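Local coordinates for protein yersinopine synthase (Yersinia pestis, PDB 6C4M) that catalyses the NADPH-dependent reductive condensation of pyruvate with a histidine-derived intermediate, the last step in making the metallophore yersinopine, at residues 258-263 against 282-287; 292-297 against 356-361. All blocks are in the same frame, centred on the assembly; numbering follows the deposited sequence.

Contact 1 of 2, residues 258-263 against 282-287; sequences YVHPPL and YLYKTQ
L263, on the helix that carries H260, packs against L283 and Y284 of the 282-285 turn. Its CB meets CD1 of L283 at 3.7 Å, and CG lies 3.5 Å from the L283 carbonyl O. The torsion that places CG is well away from a staggered value (chi1 -92°). From there CD2 comes in obliquely to the Y284 ring, 3.5 Å from CE1; the two side chains cross at about a right angle. CD1 belongs to the packing against V296. The carbonyl O of L283 is buried by this contact with no hydrogen-bonding partner in the model; across the contact it faces L263 CG. Residues Y282 to K285 form a type I beta turn, closed by K285 N to Y282 O at 3.3 Å, and this turn delivers L283 and Y284 together. V259 adds CG1, anti to its backbone N (chi1 172°), at the edge of the tyrosine ring, 4.0 Å from CE1. Further out, the Y284 OH lies near the plane of the H260 imidazole, at its edge; at 3.9 Å it is too far from H260 NE2 for a hydrogen bond. H260, the inferred proton donor/acceptor, has its side chain about 7 Å from the bound NADP and is hydrogen-bonded through ND1 to D406. The contact thus ties helix 255-264 to the connection between helices 267-274 and 294-313. Helix 401-419 flanks the histidine, helix 294-313 packs on P261 and P262, and Y361 of helix 350-364 touches both V259 and Y284.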
ATOM      1  N   TYR A 258     -17.743  11.604   1.285  1.00 28.11           N
ATOM      2  CA  TYR A 258     -16.708  11.233   2.247  1.00 23.78           C
ATOM      3  C   TYR A 258     -15.338  11.103   1.595  1.00 27.67           C
ATOM      4  O   TYR A 258     -14.337  11.523   2.181  1.00 30.62           O
ATOM      5  CB  TYR A 258     -17.067   9.902   2.927  1.00 28.37           C
ATOM      6  CG  TYR A 258     -18.303   9.982   3.783  1.00 26.58           C
ATOM      7  CD1 TYR A 258     -18.226  10.401   5.100  1.00 28.22           C
ATOM      8  CD2 TYR A 258     -19.552   9.663   3.263  1.00 31.74           C
ATOM      9  CE1 TYR A 258     -19.377  10.471   5.891  1.00 28.97           C
ATOM     10  CE2 TYR A 258     -20.703   9.736   4.039  1.00 29.12           C
ATOM     11  CZ  TYR A 258     -20.609  10.164   5.351  1.00 33.63           C
ATOM     12  OH  TYR A 258     -21.738  10.252   6.160  1.00 35.24           O
ATOM     13  N   VAL A 259     -15.275  10.519   0.401  1.00 28.95           N
ATOM     14  CA  VAL A 259     -14.022  10.039  -0.169  1.00 31.59           C
ATOM     15  C   VAL A 259     -13.396  11.047  -1.126  1.00 31.85           C
ATOM     16  O   VAL A 259     -12.173  11.208  -1.155  1.00 29.39           O
ATOM     17  CB  VAL A 259     -14.270   8.693  -0.879  1.00 34.22           C
ATOM     18  CG1 VAL A 259     -13.055   8.217  -1.655  1.00 34.00           C
ATOM     19  CG2 VAL A 259     -14.672   7.675   0.135  1.00 32.89           C
ATOM     20  N   HIS A 260     -14.199  11.681  -1.966  1.00 27.97           N
ATOM     21  CA  HIS A 260     -13.634  12.580  -2.971  1.00 28.75           C
ATOM     22  C   HIS A 260     -12.899  13.769  -2.385  1.00 28.12           C
ATOM     23  O   HIS A 260     -11.802  14.085  -2.883  1.00 30.89           O
ATOM     24  CB  HIS A 260     -14.729  13.038  -3.939  1.00 27.82           C
ATOM     25  CG  HIS A 260     -15.011  12.041  -5.010  1.00 33.78           C
ATOM     26  ND1 HIS A 260     -15.817  12.305  -6.099  1.00 38.63           N
ATOM     27  CD2 HIS A 260     -14.632  10.746  -5.123  1.00 38.26           C
ATOM     28  CE1 HIS A 260     -15.900  11.219  -6.851  1.00 38.90           C
ATOM     29  NE2 HIS A 260     -15.197  10.258  -6.277  1.00 37.29           N
ATOM     30  N   PRO A 261     -13.425  14.520  -1.423  1.00 31.78           N
ATOM     31  CA  PRO A 261     -12.735  15.775  -1.068  1.00 31.57           C
ATOM     32  C   PRO A 261     -11.331  15.530  -0.535  1.00 29.85           C
ATOM     33  O   PRO A 261     -10.394  16.248  -0.907  1.00 27.33           O
ATOM     34  CB  PRO A 261     -13.661  16.415  -0.023  1.00 27.64           C
ATOM     35  CG  PRO A 261     -15.054  15.940  -0.459  1.00 27.46           C
ATOM     36  CD  PRO A 261     -14.788  14.483  -0.855  1.00 28.80           C
ATOM     37  N   PRO A 262     -11.113  14.521   0.310  1.00 27.98           N
ATOM     38  CA  PRO A 262      -9.734  14.305   0.805  1.00 27.26           C
ATOM     39  C   PRO A 262      -8.755  13.923  -0.289  1.00 27.94           C
ATOM     40  O   PRO A 262      -7.596  14.377  -0.279  1.00 27.59           O
ATOM     41  CB  PRO A 262      -9.903  13.180   1.828  1.00 28.67           C
ATOM     42  CG  PRO A 262     -11.316  13.284   2.258  1.00 29.66           C
ATOM     43  CD  PRO A 262     -12.076  13.689   1.031  1.00 27.21           C
ATOM     44  N   LEU A 263      -9.193  13.092  -1.234  1.00 25.47           N
ATOM     45  CA  LEU A 263      -8.336  12.653  -2.330  1.00 28.45           C
ATOM     46  C   LEU A 263      -8.184  13.739  -3.384  1.00 27.92           C
ATOM     47  O   LEU A 263      -7.072  14.034  -3.827  1.00 27.85           O
ATOM     48  CB  LEU A 263      -8.922  11.385  -2.969  1.00 28.04           C
ATOM     49  CG  LEU A 263      -8.458  10.024  -2.454  1.00 38.71           C
ATOM     50  CD1 LEU A 263      -8.288  10.027  -0.953  1.00 35.79           C
ATOM     51  CD2 LEU A 263      -9.436   8.953  -2.911  1.00 33.43           C
ATOM     52  N   TYR A 282      -3.037   9.722 -10.266  1.00 42.14           N
ATOM     53  CA  TYR A 282      -4.134   8.761 -10.143  1.00 40.64           C
ATOM     54  C   TYR A 282      -4.808   8.916  -8.790  1.00 35.88           C
ATOM     55  O   TYR A 282      -4.140   8.913  -7.751  1.00 34.95           O
ATOM     56  CB  TYR A 282      -3.614   7.334 -10.331  1.00 43.14           C
ATOM     57  CG  TYR A 282      -3.228   7.085 -11.766  1.00 44.25           C
ATOM     58  CD1 TYR A 282      -1.981   7.470 -12.249  1.00 47.38           C
ATOM     59  CD2 TYR A 282      -4.131   6.520 -12.649  1.00 47.97           C
ATOM     60  CE1 TYR A 282      -1.639   7.264 -13.564  1.00 48.84           C
ATOM     61  CE2 TYR A 282      -3.801   6.315 -13.963  1.00 52.75           C
ATOM     62  CZ  TYR A 282      -2.555   6.686 -14.416  1.00 54.51           C
ATOM     63  OH  TYR A 282      -2.230   6.479 -15.732  1.00 66.23           O
ATOM     64  N   LEU A 283      -6.135   9.009  -8.804  1.00 36.65           N
ATOM     65  CA  LEU A 283      -6.863   9.483  -7.634  1.00 32.10           C
ATOM     66  C   LEU A 283      -6.695   8.577  -6.423  1.00 30.75           C
ATOM     67  O   LEU A 283      -6.721   9.069  -5.288  1.00 28.78           O
ATOM     68  CB  LEU A 283      -8.340   9.627  -7.973  1.00 30.39           C
ATOM     69  CG  LEU A 283      -9.212  10.283  -6.904  1.00 27.99           C
ATOM     70  CD1 LEU A 283      -8.808  11.726  -6.649  1.00 31.95           C
ATOM     71  CD2 LEU A 283     -10.685  10.184  -7.322  1.00 33.89           C
ATOM     72  N   TYR A 284      -6.540   7.267  -6.624  1.00 36.21           N
ATOM     73  CA  TYR A 284      -6.538   6.326  -5.508  1.00 36.81           C
ATOM     74  C   TYR A 284      -5.145   5.763  -5.204  1.00 36.89           C
ATOM     75  O   TYR A 284      -4.993   5.001  -4.245  1.00 36.39           O
ATOM     76  CB  TYR A 284      -7.577   5.193  -5.766  1.00 37.35           C
ATOM     77  CG  TYR A 284      -9.041   5.685  -5.765  1.00 40.37           C
ATOM     78  CD1 TYR A 284      -9.737   5.853  -4.573  1.00 34.94           C
ATOM     79  CD2 TYR A 284      -9.708   6.011  -6.957  1.00 34.56           C
ATOM     80  CE1 TYR A 284     -11.042   6.329  -4.561  1.00 37.15           C
ATOM     81  CE2 TYR A 284     -11.007   6.476  -6.952  1.00 36.84           C
ATOM     82  CZ  TYR A 284     -11.674   6.640  -5.755  1.00 38.06           C
ATOM     83  OH  TYR A 284     -12.974   7.116  -5.740  1.00 35.87           O
ATOM     84  N   LYS A 285      -4.110   6.159  -5.942  1.00 39.28           N
ATOM     85  CA  LYS A 285      -2.771   5.618  -5.709  1.00 40.31           C
ATOM     86  C   LYS A 285      -2.057   6.370  -4.588  1.00 38.91           C
ATOM     87  O   LYS A 285      -2.381   7.518  -4.277  1.00 35.21           O
ATOM     88  CB  LYS A 285      -1.929   5.688  -6.976  1.00 35.05           C
ATOM     89  CG  LYS A 285      -2.455   4.828  -8.108  1.00 37.97           C
ATOM     90  CD  LYS A 285      -1.399   4.716  -9.183  1.00 41.61           C
ATOM     91  CE  LYS A 285      -1.858   3.837 -10.311  1.00 48.18           C
ATOM     92  NZ  LYS A 285      -1.047   4.091 -11.532  1.00 51.44           N
ATOM     93  N   THR A 286      -1.057   5.705  -3.999  1.00 34.51           N
ATOM     94  CA  THR A 286      -0.222   6.297  -2.958  1.00 30.25           C
ATOM     95  C   THR A 286       0.814   7.249  -3.558  1.00 35.14           C
ATOM     96  O   THR A 286       1.194   7.157  -4.729  1.00 37.51           O
ATOM     97  CB  THR A 286       0.532   5.241  -2.138  1.00 39.41           C
ATOM     98  OG1 THR A 286       1.577   4.687  -2.936  1.00 46.39           O
ATOM     99  CG2 THR A 286      -0.343   4.125  -1.657  1.00 39.70           C
ATOM    100  N   GLN A 287       1.297   8.150  -2.718  1.00 32.92           N
ATOM    101  CA  GLN A 287       2.333   9.086  -3.140  1.00 34.36           C
ATOM    102  C   GLN A 287       3.536   8.318  -3.676  1.00 40.27           C
ATOM    103  O   GLN A 287       3.894   7.264  -3.132  1.00 39.17           O
ATOM    104  CB  GLN A 287       2.766   9.982  -1.975  1.00 34.74           C
ATOM    105  CG  GLN A 287       1.691  10.943  -1.476  1.00 32.82           C
ATOM    106  CD  GLN A 287       1.504  12.153  -2.382  1.00 34.17           C
ATOM    107  OE1 GLN A 287       2.351  12.448  -3.226  1.00 33.20           O
ATOM    108  NE2 GLN A 287       0.389  12.874  -2.190  1.00 33.48           N
TER

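Contact 2 of 2, residues 292-297 against 356-361; sequences VCPAVI and ALFVRY
I297 and F358 bring their CA atoms to 6.3 Å where the start of helix 294-313 meets helix 350-364, with C293 at the N-cap position and I297 N bonded to C293 O in the first turn. I297 supplies much of the interface. Its CG2 lies 3.9 Å from L357 CB and also comes close to F358 N, while CG1, on the other branch, meets F358 CD2 at 4.0 Å, near the plane of the ring and at its edge. CD1 then approaches CD2 of Y361 obliquely. Such apolar helix-against-helix packing builds the largely helical part of the enzyme, which, as in other opine dehydrogenases, accompanies a Rossmann-type nucleotide-binding domain. F358 holds CG anti to its backbone N (chi1 -175°), and its CE2 is met from the segment that leads into helix 294-313: C293 CA arrives at the ring edge at 4.1 Å, whereas V292 CG1, also 4.1 Å from CE2, and P294 CD come in obliquely. V292 CG1 reaches as far as Y361 CB at 4.4 Å. The second subunit of the homodimer packs on the same residues, its Y355 on I297, its T362 on F358 and its M336 on P294.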
ATOM      1  N   VAL A 292      -2.779   9.302  -1.873  1.00 30.36           N
ATOM      2  CA  VAL A 292      -2.937   8.554  -0.629  1.00 31.22           C
ATOM      3  C   VAL A 292      -1.649   8.566   0.178  1.00 28.54           C
ATOM      4  O   VAL A 292      -0.585   8.145  -0.282  1.00 29.20           O
ATOM      5  CB  VAL A 292      -3.417   7.122  -0.912  1.00 28.55           C
ATOM      6  CG1 VAL A 292      -3.510   6.356   0.382  1.00 30.59           C
ATOM      7  CG2 VAL A 292      -4.794   7.193  -1.575  1.00 32.60           C
ATOM      8  N   CYS A 293      -1.770   8.987   1.414  1.00 28.21           N
ATOM      9  CA  CYS A 293      -0.660   9.124   2.328  1.00 28.68           C
ATOM     10  C   CYS A 293      -1.275   9.428   3.686  1.00 31.09           C
ATOM     11  O   CYS A 293      -2.452   9.783   3.754  1.00 28.27           O
ATOM     12  CB  CYS A 293       0.270  10.258   1.880  1.00 30.84           C
ATOM     13  SG  CYS A 293      -0.467  11.908   1.943  1.00 29.49           S
ATOM     14  N   PRO A 294      -0.513   9.371   4.773  1.00 27.95           N
ATOM     15  CA  PRO A 294      -1.124   9.614   6.089  1.00 26.45           C
ATOM     16  C   PRO A 294      -1.864  10.950   6.229  1.00 26.75           C
ATOM     17  O   PRO A 294      -2.931  10.961   6.850  1.00 29.06           O
ATOM     18  CB  PRO A 294       0.083   9.501   7.029  1.00 28.50           C
ATOM     19  CG  PRO A 294       0.963   8.484   6.345  1.00 28.09           C
ATOM     20  CD  PRO A 294       0.867   8.855   4.899  1.00 27.48           C
ATOM     21  N   ALA A 295      -1.368  12.075   5.691  1.00 23.47           N
ATOM     22  CA  ALA A 295      -2.080  13.331   5.915  1.00 28.76           C
ATOM     23  C   ALA A 295      -3.427  13.325   5.209  1.00 27.55           C
ATOM     24  O   ALA A 295      -4.414  13.857   5.730  1.00 26.51           O
ATOM     25  CB  ALA A 295      -1.263  14.522   5.428  1.00 21.78           C
ATOM     26  N   VAL A 296      -3.471  12.747   4.010  1.00 26.26           N
ATOM     27  CA  VAL A 296      -4.700  12.654   3.247  1.00 26.79           C
ATOM     28  C   VAL A 296      -5.693  11.746   3.967  1.00 29.80           C
ATOM     29  O   VAL A 296      -6.865  12.087   4.114  1.00 23.72           O
ATOM     30  CB  VAL A 296      -4.348  12.188   1.820  1.00 30.18           C
ATOM     31  CG1 VAL A 296      -5.554  11.651   1.101  1.00 30.49           C
ATOM     32  CG2 VAL A 296      -3.750  13.352   1.029  1.00 31.47           C
ATOM     33  N   ILE A 297      -5.221  10.617   4.508  1.00 27.10           N
ATOM     34  CA  ILE A 297      -6.094   9.735   5.278  1.00 29.49           C
ATOM     35  C   ILE A 297      -6.592  10.438   6.533  1.00 28.36           C
ATOM     36  O   ILE A 297      -7.745  10.252   6.954  1.00 27.71           O
ATOM     37  CB  ILE A 297      -5.341   8.426   5.606  1.00 27.07           C
ATOM     38  CG1 ILE A 297      -5.155   7.606   4.321  1.00 27.96           C
ATOM     39  CG2 ILE A 297      -6.017   7.637   6.707  1.00 26.65           C
ATOM     40  CD1 ILE A 297      -6.471   7.143   3.691  1.00 28.92           C
ATOM     41  N   ALA A 356      -6.457   2.079   9.928  1.00 29.50           N
ATOM     42  CA  ALA A 356      -7.409   1.187   9.270  1.00 30.55           C
ATOM     43  C   ALA A 356      -7.768   1.688   7.879  1.00 29.48           C
ATOM     44  O   ALA A 356      -7.813   0.898   6.927  1.00 27.84           O
ATOM     45  CB  ALA A 356      -8.662   1.013  10.122  1.00 30.92           C
ATOM     46  N   LEU A 357      -7.978   3.009   7.727  1.00 27.39           N
ATOM     47  CA  LEU A 357      -8.327   3.548   6.421  1.00 23.34           C
ATOM     48  C   LEU A 357      -7.168   3.489   5.444  1.00 28.13           C
ATOM     49  O   LEU A 357      -7.388   3.214   4.251  1.00 26.55           O
ATOM     50  CB  LEU A 357      -8.839   4.980   6.569  1.00 24.50           C
ATOM     51  CG  LEU A 357     -10.239   5.111   7.178  1.00 28.61           C
ATOM     52  CD1 LEU A 357     -10.487   6.569   7.638  1.00 31.36           C
ATOM     53  CD2 LEU A 357     -11.294   4.668   6.144  1.00 30.99           C
ATOM     54  N   PHE A 358      -5.924   3.773   5.915  1.00 25.48           N
ATOM     55  CA  PHE A 358      -4.768   3.630   5.037  1.00 28.82           C
ATOM     56  C   PHE A 358      -4.639   2.194   4.572  1.00 25.36           C
ATOM     57  O   PHE A 358      -4.397   1.933   3.386  1.00 27.83           O
ATOM     58  CB  PHE A 358      -3.467   4.112   5.722  1.00 24.86           C
ATOM     59  CG  PHE A 358      -2.287   4.075   4.800  1.00 26.11           C
ATOM     60  CD1 PHE A 358      -1.588   2.904   4.606  1.00 25.93           C
ATOM     61  CD2 PHE A 358      -1.924   5.193   4.073  1.00 28.78           C
ATOM     62  CE1 PHE A 358      -0.520   2.851   3.724  1.00 25.40           C
ATOM     63  CE2 PHE A 358      -0.855   5.149   3.210  1.00 28.59           C
ATOM     64  CZ  PHE A 358      -0.156   3.962   3.037  1.00 28.47           C
ATOM     65  N   VAL A 359      -4.857   1.240   5.473  1.00 24.78           N
ATOM     66  CA  VAL A 359      -4.767  -0.160   5.069  1.00 27.95           C
ATOM     67  C   VAL A 359      -5.850  -0.461   4.044  1.00 32.08           C
ATOM     68  O   VAL A 359      -5.593  -1.082   2.998  1.00 28.84           O
ATOM     69  CB  VAL A 359      -4.842  -1.098   6.295  1.00 29.77           C
ATOM     70  CG1 VAL A 359      -4.898  -2.545   5.853  1.00 31.37           C
ATOM     71  CG2 VAL A 359      -3.620  -0.933   7.181  1.00 26.44           C
ATOM     72  N   ARG A 360      -7.068   0.007   4.309  1.00 26.65           N
ATOM     73  CA  ARG A 360      -8.149  -0.207   3.357  1.00 28.13           C
ATOM     74  C   ARG A 360      -7.785   0.278   1.954  1.00 28.56           C
ATOM     75  O   ARG A 360      -7.894  -0.481   0.987  1.00 28.61           O
ATOM     76  CB  ARG A 360      -9.412   0.483   3.856  1.00 31.80           C
ATOM     77  CG  ARG A 360     -10.618  -0.024   3.149  1.00 40.65           C
ATOM     78  CD  ARG A 360     -11.274   1.059   2.410  1.00 36.80           C
ATOM     79  NE  ARG A 360     -12.371   0.520   1.636  1.00 39.82           N
ATOM     80  CZ  ARG A 360     -12.932   1.134   0.619  1.00 46.29           C
ATOM     81  NH1 ARG A 360     -12.516   2.360   0.265  1.00 41.41           N
ATOM     82  NH2 ARG A 360     -13.916   0.512  -0.027  1.00 35.25           N
ATOM     83  N   TYR A 361      -7.330   1.540   1.814  1.00 29.32           N
ATOM     84  CA  TYR A 361      -7.022   2.043   0.477  1.00 30.13           C
ATOM     85  C   TYR A 361      -5.805   1.373  -0.144  1.00 30.65           C
ATOM     86  O   TYR A 361      -5.736   1.227  -1.371  1.00 33.75           O
ATOM     87  CB  TYR A 361      -6.898   3.565   0.513  1.00 26.53           C
ATOM     88  CG  TYR A 361      -8.281   4.150   0.479  1.00 29.77           C
ATOM     89  CD1 TYR A 361      -8.919   4.383  -0.730  1.00 30.01           C
ATOM     90  CD2 TYR A 361      -8.977   4.418   1.652  1.00 29.59           C
ATOM     91  CE1 TYR A 361     -10.229   4.859  -0.776  1.00 34.92           C
ATOM     92  CE2 TYR A 361     -10.287   4.890   1.620  1.00 32.70           C
ATOM     93  CZ  TYR A 361     -10.911   5.109   0.409  1.00 34.06           C
ATOM     94  OH  TYR A 361     -12.209   5.614   0.396  1.00 39.62           O
TER

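Overall arrangement
Contacts 1 and 2 are both buried, their centres about 9 Å apart, and backbone pairing joins them: K285 O to V292 N (3.0 Å) and Q287 N to V292 O (3.1 Å) are probable hydrogen bonds. Helices 294-313 and 350-364, which form contact 2, also back contact 1. Their chemistry differs with position. Contact 1 sets a turn against a helix, mixes leucine with tyrosine and histidine, and contains H260, and so lies on the active-site side; contact 2 sets a helix start against a helix, its side-chain pairs are apolar, and it lies nearer the subunit interface, where six of its residues come within reach of the second subunit against two for contact 1.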